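Local coordinates for agmatinase (Deinococcus radiodurans, PDB 1WOH), which hydrolyses agmatine to putrescine and urea, using a pair of manganese ions bound in each subunit, at the interface of chains A and B and the interface of chains A and C. Sequence-based numbering; all coordinates share one arbitrary frame. Chains: chain A/B/C, agmatinase.

Contact 1: the interface of chains A and B. Residues chain A 12-13, 53, 57; chain B 12-13, 53, 57.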
loop_
_atom_site.group_PDB
_atom_site.type_symbol
_atom_site.label_atom_id
_atom_site.label_comp_id
_atom_site.label_asym_id
_atom_site.label_seq_id
_atom_site.Cartn_x
_atom_site.Cartn_y
_atom_site.Cartn_z
ATOM N N ILE A 12 -21.355 -13.608 4.935
ATOM C CA ILE A 12 -20.182 -14.452 5.112
ATOM C C ILE A 12 -19.688 -14.857 3.728
ATOM O O ILE A 12 -20.447 -15.382 2.914
ATOM C CB ILE A 12 -20.522 -15.732 5.896
ATOM C CG1 ILE A 12 -21.179 -15.371 7.232
ATOM C CG2 ILE A 12 -19.252 -16.541 6.133
ATOM C CD1 ILE A 12 -20.307 -14.526 8.140
ATOM N N PRO A 13 -18.404 -14.624 3.440
ATOM C CA PRO A 13 -17.890 -14.994 2.123
ATOM C C PRO A 13 -17.689 -16.489 1.864
ATOM O O PRO A 13 -16.742 -17.094 2.362
ATOM C CB PRO A 13 -16.581 -14.211 2.039
ATOM C CG PRO A 13 -16.115 -14.209 3.453
ATOM C CD PRO A 13 -17.385 -13.901 4.223
ATOM N N ARG A 53 -9.533 -17.480 0.271
ATOM C CA ARG A 53 -10.387 -16.514 0.955
ATOM C C ARG A 53 -10.702 -15.316 0.062
ATOM O O ARG A 53 -11.851 -14.883 -0.037
ATOM C CB ARG A 53 -9.713 -16.053 2.253
ATOM C CG ARG A 53 -10.560 -15.136 3.117
ATOM C CD ARG A 53 -10.000 -15.072 4.533
ATOM N NE ARG A 53 -10.105 -16.361 5.218
ATOM C CZ ARG A 53 -9.540 -16.630 6.392
ATOM N NH1 ARG A 53 -8.825 -15.698 7.016
ATOM N NH2 ARG A 53 -9.694 -17.827 6.947
ATOM N N GLU A 57 -14.428 -14.001 -1.373
ATOM C CA GLU A 57 -14.876 -12.622 -1.234
ATOM C C GLU A 57 -15.173 -12.035 -2.613
ATOM O O GLU A 57 -16.224 -11.424 -2.825
ATOM C CB GLU A 57 -13.798 -11.787 -0.532
ATOM C CG GLU A 57 -13.478 -12.261 0.876
ATOM C CD GLU A 57 -12.272 -11.559 1.485
ATOM O OE1 GLU A 57 -11.941 -11.857 2.649
ATOM O OE2 GLU A 57 -11.651 -10.715 0.805
ATOM N N ILE B 12 -13.716 -20.933 6.479
ATOM C CA ILE B 12 -14.621 -19.824 6.225
ATOM C C ILE B 12 -14.539 -18.911 7.441
ATOM O O ILE B 12 -14.617 -19.369 8.584
ATOM C CB ILE B 12 -16.072 -20.312 6.054
ATOM C CG1 ILE B 12 -16.134 -21.388 4.967
ATOM C CG2 ILE B 12 -16.977 -19.138 5.708
ATOM C CD1 ILE B 12 -15.600 -20.942 3.618
ATOM N N PRO B 13 -14.368 -17.606 7.213
ATOM C CA PRO B 13 -14.269 -16.683 8.336
ATOM C C PRO B 13 -15.578 -16.243 8.977
ATOM O O PRO B 13 -16.252 -15.340 8.484
ATOM C CB PRO B 13 -13.499 -15.514 7.740
ATOM C CG PRO B 13 -14.050 -15.453 6.356
ATOM C CD PRO B 13 -14.076 -16.918 5.942
ATOM N N ARG B 53 -16.234 -7.999 8.126
ATOM C CA ARG B 53 -15.499 -9.088 7.497
ATOM C C ARG B 53 -14.073 -9.147 8.039
ATOM O O ARG B 53 -13.568 -10.225 8.350
ATOM C CB ARG B 53 -15.485 -8.905 5.976
ATOM C CG ARG B 53 -14.873 -10.071 5.208
ATOM C CD ARG B 53 -15.283 -10.014 3.743
ATOM N NE ARG B 53 -16.731 -10.144 3.603
ATOM C CZ ARG B 53 -17.403 -9.920 2.478
ATOM N NH1 ARG B 53 -16.764 -9.554 1.374
ATOM N NH2 ARG B 53 -18.721 -10.052 2.464
ATOM N N GLU B 57 -12.344 -12.247 10.166
ATOM C CA GLU B 57 -11.077 -12.838 9.761
ATOM C C GLU B 57 -10.050 -12.740 10.890
ATOM O O GLU B 57 -9.371 -13.718 11.200
ATOM C CB GLU B 57 -10.557 -12.139 8.497
ATOM C CG GLU B 57 -11.483 -12.312 7.295
ATOM C CD GLU B 57 -11.055 -11.500 6.083
ATOM O OE1 GLU B 57 -11.734 -11.597 5.040
ATOM O OE2 GLU B 57 -10.045 -10.768 6.169
HETATM O O HOH W 1 -16.895 -8.983 -1.849
HETATM O O HOH W 2 -7.157 -14.831 9.613
#

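Contact 2: the interface of chains A and C. Residues chain A 8, 61, 287; chain C 43-45, 243-244.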
loop_
_atom_site.group_PDB
_atom_site.type_symbol
_atom_site.label_atom_id
_atom_site.label_comp_id
_atom_site.label_asym_id
_atom_site.label_seq_id
_atom_site.Cartn_x
_atom_site.Cartn_y
_atom_site.Cartn_z
ATOM N N PRO A 8 -22.086 -6.959 -2.400
ATOM C CA PRO A 8 -20.816 -7.697 -2.380
ATOM C C PRO A 8 -20.063 -7.665 -1.046
ATOM O O PRO A 8 -19.414 -8.640 -0.670
ATOM C CB PRO A 8 -20.021 -7.039 -3.505
ATOM C CG PRO A 8 -21.091 -6.661 -4.479
ATOM C CD PRO A 8 -22.158 -6.076 -3.578
ATOM N N ARG A 61 -19.165 -10.917 -6.160
ATOM C CA ARG A 61 -19.409 -9.967 -7.238
ATOM C C ARG A 61 -19.863 -10.749 -8.468
ATOM O O ARG A 61 -20.159 -10.163 -9.511
ATOM C CB ARG A 61 -18.132 -9.194 -7.575
ATOM C CG ARG A 61 -17.893 -7.961 -6.724
ATOM C CD ARG A 61 -18.551 -6.736 -7.338
ATOM N NE ARG A 61 -19.974 -6.940 -7.583
ATOM C CZ ARG A 61 -20.798 -6.006 -8.048
ATOM N NH1 ARG A 61 -20.342 -4.790 -8.322
ATOM N NH2 ARG A 61 -22.081 -6.288 -8.239
ATOM N N LEU A 287 -10.737 -10.299 -8.266
ATOM C CA LEU A 287 -12.039 -10.023 -8.858
ATOM C C LEU A 287 -12.151 -10.682 -10.228
ATOM O O LEU A 287 -13.125 -11.388 -10.506
ATOM C CB LEU A 287 -12.259 -8.511 -8.961
ATOM C CG LEU A 287 -12.604 -7.885 -7.603
ATOM C CD1 LEU A 287 -12.574 -6.366 -7.682
ATOM C CD2 LEU A 287 -13.988 -8.379 -7.175
ATOM N N GLY C 43 -22.554 0.285 -5.021
ATOM C CA GLY C 43 -22.812 -0.903 -4.234
ATOM C C GLY C 43 -21.633 -1.759 -3.823
ATOM O O GLY C 43 -21.842 -2.834 -3.269
ATOM N N PHE C 44 -20.405 -1.310 -4.064
ATOM C CA PHE C 44 -19.263 -2.137 -3.689
ATOM C C PHE C 44 -18.155 -1.413 -2.920
ATOM O O PHE C 44 -18.240 -1.266 -1.702
ATOM C CB PHE C 44 -18.680 -2.807 -4.942
ATOM C CG PHE C 44 -17.668 -3.882 -4.654
ATOM C CD1 PHE C 44 -16.804 -4.314 -5.659
ATOM C CD2 PHE C 44 -17.572 -4.464 -3.394
ATOM C CE1 PHE C 44 -15.854 -5.311 -5.409
ATOM C CE2 PHE C 44 -16.623 -5.463 -3.131
ATOM C CZ PHE C 44 -15.767 -5.884 -4.139
ATOM N N ARG C 45 -17.116 -0.977 -3.630
ATOM C CA ARG C 45 -15.982 -0.309 -2.989
ATOM C C ARG C 45 -15.980 1.213 -3.094
ATOM O O ARG C 45 -15.846 1.779 -4.180
ATOM C CB ARG C 45 -14.676 -0.876 -3.556
ATOM C CG ARG C 45 -14.568 -2.393 -3.389
ATOM C CD ARG C 45 -13.241 -2.939 -3.890
ATOM N NE ARG C 45 -13.064 -2.729 -5.322
ATOM C CZ ARG C 45 -11.925 -2.951 -5.973
ATOM N NH1 ARG C 45 -10.853 -3.394 -5.319
ATOM N NH2 ARG C 45 -11.857 -2.726 -7.273
ATOM N N SER C 243 -15.928 -1.446 -9.368
ATOM C CA SER C 243 -16.216 -2.765 -9.921
ATOM C C SER C 243 -15.674 -2.955 -11.328
ATOM O O SER C 243 -16.414 -2.839 -12.306
ATOM C CB SER C 243 -17.729 -2.985 -9.920
ATOM O OG SER C 243 -18.277 -2.661 -8.655
ATOM N N PRO C 244 -14.376 -3.272 -11.448
ATOM C CA PRO C 244 -13.760 -3.474 -12.760
ATOM C C PRO C 244 -14.271 -4.711 -13.491
ATOM O O PRO C 244 -14.641 -5.710 -12.871
ATOM C CB PRO C 244 -12.274 -3.568 -12.427
ATOM C CG PRO C 244 -12.278 -4.237 -11.099
ATOM C CD PRO C 244 -13.398 -3.509 -10.370
#

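Contact 3: the interface of chains A and C. Residues chain A 281-282, 284; chain C 235, 239, 279-281, 284.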
loop_
_atom_site.group_PDB
_atom_site.type_symbol
_atom_site.label_atom_id
_atom_site.label_comp_id
_atom_site.label_asym_id
_atom_site.label_seq_id
_atom_site.Cartn_x
_atom_site.Cartn_y
_atom_site.Cartn_z
ATOM N N PRO A 281 -2.752 -4.638 -4.658
ATOM C CA PRO A 281 -3.603 -3.801 -3.810
ATOM C C PRO A 281 -4.829 -3.212 -4.500
ATOM O O PRO A 281 -5.691 -2.641 -3.840
ATOM C CB PRO A 281 -2.641 -2.732 -3.296
ATOM C CG PRO A 281 -1.618 -2.632 -4.377
ATOM C CD PRO A 281 -1.399 -4.066 -4.786
ATOM N N THR A 282 -4.912 -3.343 -5.820
ATOM C CA THR A 282 -6.068 -2.819 -6.544
ATOM C C THR A 282 -7.211 -3.811 -6.434
ATOM O O THR A 282 -8.371 -3.470 -6.672
ATOM C CB THR A 282 -5.778 -2.609 -8.049
ATOM O OG1 THR A 282 -5.719 -3.884 -8.708
ATOM C CG2 THR A 282 -4.464 -1.858 -8.245
ATOM N N ARG A 284 -7.970 -6.125 -8.397
ATOM C CA ARG A 284 -8.514 -6.613 -9.666
ATOM C C ARG A 284 -8.138 -8.063 -9.957
ATOM O O ARG A 284 -8.871 -8.768 -10.652
ATOM C CB ARG A 284 -8.077 -5.726 -10.836
ATOM C CG ARG A 284 -6.610 -5.825 -11.259
ATOM C CD ARG A 284 -6.429 -4.951 -12.500
ATOM N NE ARG A 284 -5.063 -4.902 -13.006
ATOM C CZ ARG A 284 -4.051 -4.291 -12.398
ATOM N NH1 ARG A 284 -4.235 -3.674 -11.237
ATOM N NH2 ARG A 284 -2.863 -4.259 -12.977
ATOM N N PRO C 235 -9.397 -2.692 -16.934
ATOM C CA PRO C 235 -8.876 -2.558 -15.569
ATOM C C PRO C 235 -7.351 -2.545 -15.492
ATOM O O PRO C 235 -6.783 -2.079 -14.505
ATOM C CB PRO C 235 -9.470 -3.761 -14.839
ATOM C CG PRO C 235 -10.686 -4.097 -15.620
ATOM C CD PRO C 235 -10.275 -3.869 -17.049
ATOM N N PRO C 239 -7.168 0.654 -13.151
ATOM C CA PRO C 239 -7.633 -0.233 -12.084
ATOM C C PRO C 239 -8.389 0.475 -10.967
ATOM O O PRO C 239 -9.137 -0.159 -10.218
ATOM C CB PRO C 239 -6.340 -0.887 -11.601
ATOM C CG PRO C 239 -5.347 0.228 -11.755
ATOM C CD PRO C 239 -5.702 0.800 -13.123
ATOM N N LEU C 279 -7.988 3.016 -4.839
ATOM C CA LEU C 279 -7.858 1.655 -5.344
ATOM C C LEU C 279 -6.715 1.466 -6.343
ATOM O O LEU C 279 -6.515 0.372 -6.869
ATOM C CB LEU C 279 -9.184 1.199 -5.960
ATOM C CG LEU C 279 -10.327 1.087 -4.947
ATOM C CD1 LEU C 279 -11.607 0.623 -5.644
ATOM C CD2 LEU C 279 -9.943 0.096 -3.852
ATOM N N ASP C 280 -5.969 2.533 -6.604
ATOM C CA ASP C 280 -4.831 2.458 -7.510
ATOM C C ASP C 280 -3.654 3.214 -6.911
ATOM O O ASP C 280 -3.468 4.412 -7.167
ATOM C CB ASP C 280 -5.163 3.042 -8.885
ATOM C CG ASP C 280 -3.989 2.959 -9.843
ATOM O OD1 ASP C 280 -4.088 3.467 -10.983
ATOM O OD2 ASP C 280 -2.954 2.372 -9.449
ATOM N N PRO C 281 -2.847 2.523 -6.092
ATOM C CA PRO C 281 -1.681 3.141 -5.454
ATOM C C PRO C 281 -0.584 3.547 -6.439
ATOM O O PRO C 281 0.385 4.188 -6.039
ATOM C CB PRO C 281 -1.220 2.069 -4.469
ATOM C CG PRO C 281 -1.592 0.799 -5.174
ATOM C CD PRO C 281 -2.986 1.116 -5.674
ATOM N N ARG C 284 -1.765 5.870 -11.650
ATOM C CA ARG C 284 -1.927 6.036 -13.097
ATOM C C ARG C 284 -3.379 6.268 -13.495
ATOM O O ARG C 284 -3.656 6.898 -14.521
ATOM C CB ARG C 284 -1.366 4.832 -13.873
ATOM C CG ARG C 284 -2.172 3.536 -13.799
ATOM C CD ARG C 284 -1.508 2.494 -14.696
ATOM N NE ARG C 284 -2.136 1.174 -14.660
ATOM C CZ ARG C 284 -2.056 0.324 -13.637
ATOM N NH1 ARG C 284 -1.376 0.644 -12.534
ATOM N NH2 ARG C 284 -2.627 -0.864 -13.733
HETATM O O HOH W 3 -1.348 -2.182 -10.906
HETATM O O HOH W 4 -9.438 -2.852 -9.254
#

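Contact 1: the interface of chains A and B
Helix 51-59 and the N-terminal loop of this arginase-family subunit meet their own copies here across a two-fold axis. The carboxylates of A:Glu57 and B:Glu57 arrive from opposite directions, nearly coplanar at 4°, with A:Glu57 OE1 2.4 Å from B:Glu57 OE1. That is very short for two carboxylate oxygens, which would clash if both could only accept; a shared proton might explain it, but the separation is doubtful evidence of a bond. Each acid also lies alongside the opposing arginine, whose chain runs the other way: A:Arg53 CD is 4.0 Å from B:Glu57 CD, while the charged ends stay apart, A:Arg53 NE being 5.0 Å from B:Glu57 OE1. A bend at chi3 (-66°) turns the guanidinium of A:Arg53 along the partner, where B:Pro13 CB lies over the centre of one face. From the edge of that group, in its plane, NH1 reaches a water that bonds to B:Glu57 O at 2.9 Å; the twin water joins B:Arg53 NH1 to A:Glu57 O. On the loops, A:Ile12 CG2 presses on B:Ile12 CG2 at 3.5 Å, a tight methyl pair. Beside it, A:Pro13 CG meets B:Pro13 CG at 3.8 Å, the two rings set at a slant.

Contact 2: the interface of chains A and C
The hydroxyl OG of C:Ser243 receives a weak hydrogen bond from A:Arg61 NH1 at 3.0 Å, at this interface between two arginase-family subunits. OG lies at the edge of the guanidinium, in its plane, but the bond is bent (128° at the hydrogen) and A:Arg61 is poorly ordered. More of the contact rests on the ring of C:Phe44, set between two layers. Its own neighbour C:Arg45 places CG over the centre of one face, while chain A packs on the other. There A:Arg61 CD approaches C:Phe44 CD1 at 3.4 Å, and A:Pro8 CB sits by C:Phe44 CD2 at 3.6 Å. As modelled, the poorly ordered arginine lends its bent aliphatic chain, while its guanidinium stands steeply to the ring, 71° between planes. A leucine in place of C:Phe44 would probably leave A:Pro8 and the A:Arg61 methylenes without a flat surface to rest on. From helix 284-302, A:Leu287 divides its branches: CD2 touches C:Phe44 CE1 at 4.0 Å, and CD1 lies over the rim of the C:Arg45 guanidinium, 3.7 Å from NH2. CD1 also meets C:Pro244 CD at 4.0 Å. Nearby, A:Pro8 CD leans on the carbonyl oxygen of C:Gly43.

Contact 3: the interface of chains A and C
At this interface between arginase-family subunits, apolar contact begins with two copies of one proline: A:Pro281 CG meets C:Pro281 CG at 3.5 Å, the rings crossing at an angle. A:Thr282 turns its methyl CG2 towards C:Pro239 CB at 4.0 Å and against the carbonyl oxygen of C:Leu279. A:Arg284 runs beside C:Pro239 in the same direction and lays CD near C:Pro235 CB.

Among charged groups, the two Arg284 guanidiniums come from opposite directions, with A:Arg284 NH2 3.5 Å from C:Arg284 NH2. Their planes are 70° apart, and A:Arg284 CZ lies at the edge of the other group. The carboxylate of C:Asp280 forms a salt bridge with C:Arg284 (OD2 to NH1, 3.9 Å) and probably eases the meeting of like charges.

Two waters bridge the chains. One, at the edge of both guanidiniums and in plane, bonds to each NH1 and more weakly to each NH2. The other links the backbone oxygens of A:Thr282 and C:Pro239.

Within chain A, the hydroxyl A:Thr282 OG1 stands between the backbone N and the carbonyl carbon (chi1 73°), where it takes a nearly straight bond from A:Arg284 N at 3.2 Å. A more bent one comes from A:Arg284 NH1, with OG1 tilted from the guanidinium plane; together they probably limit how that group turns. The site sits in the turn leading into helix 284-302, packed against the same turn of chain C and the loop carrying C:Pro235 and C:Pro239.

Contact 1 joins chain A to B, whereas contacts 2 and 3 belong to the A-C interface. The C-alpha centres of contact 1 and contact 2 lie about 15 Å apart. Contact 3 has its C-alpha centre about 13 Å from that of contact 2 and about 22 Å from that of contact 1. The N-terminal segment supplies chain A residues to contacts 1 and 2, and A:Arg61 follows closely after helix 51-59 of contact 1. Helix 284-302 connects contacts 2 and 3. One subunit thus uses neighbouring elements for a two-fold pairing with B and a pairing with C that is not an exact two-fold, compatible with a hexamer of paired trimers, though these contacts alone do not show it.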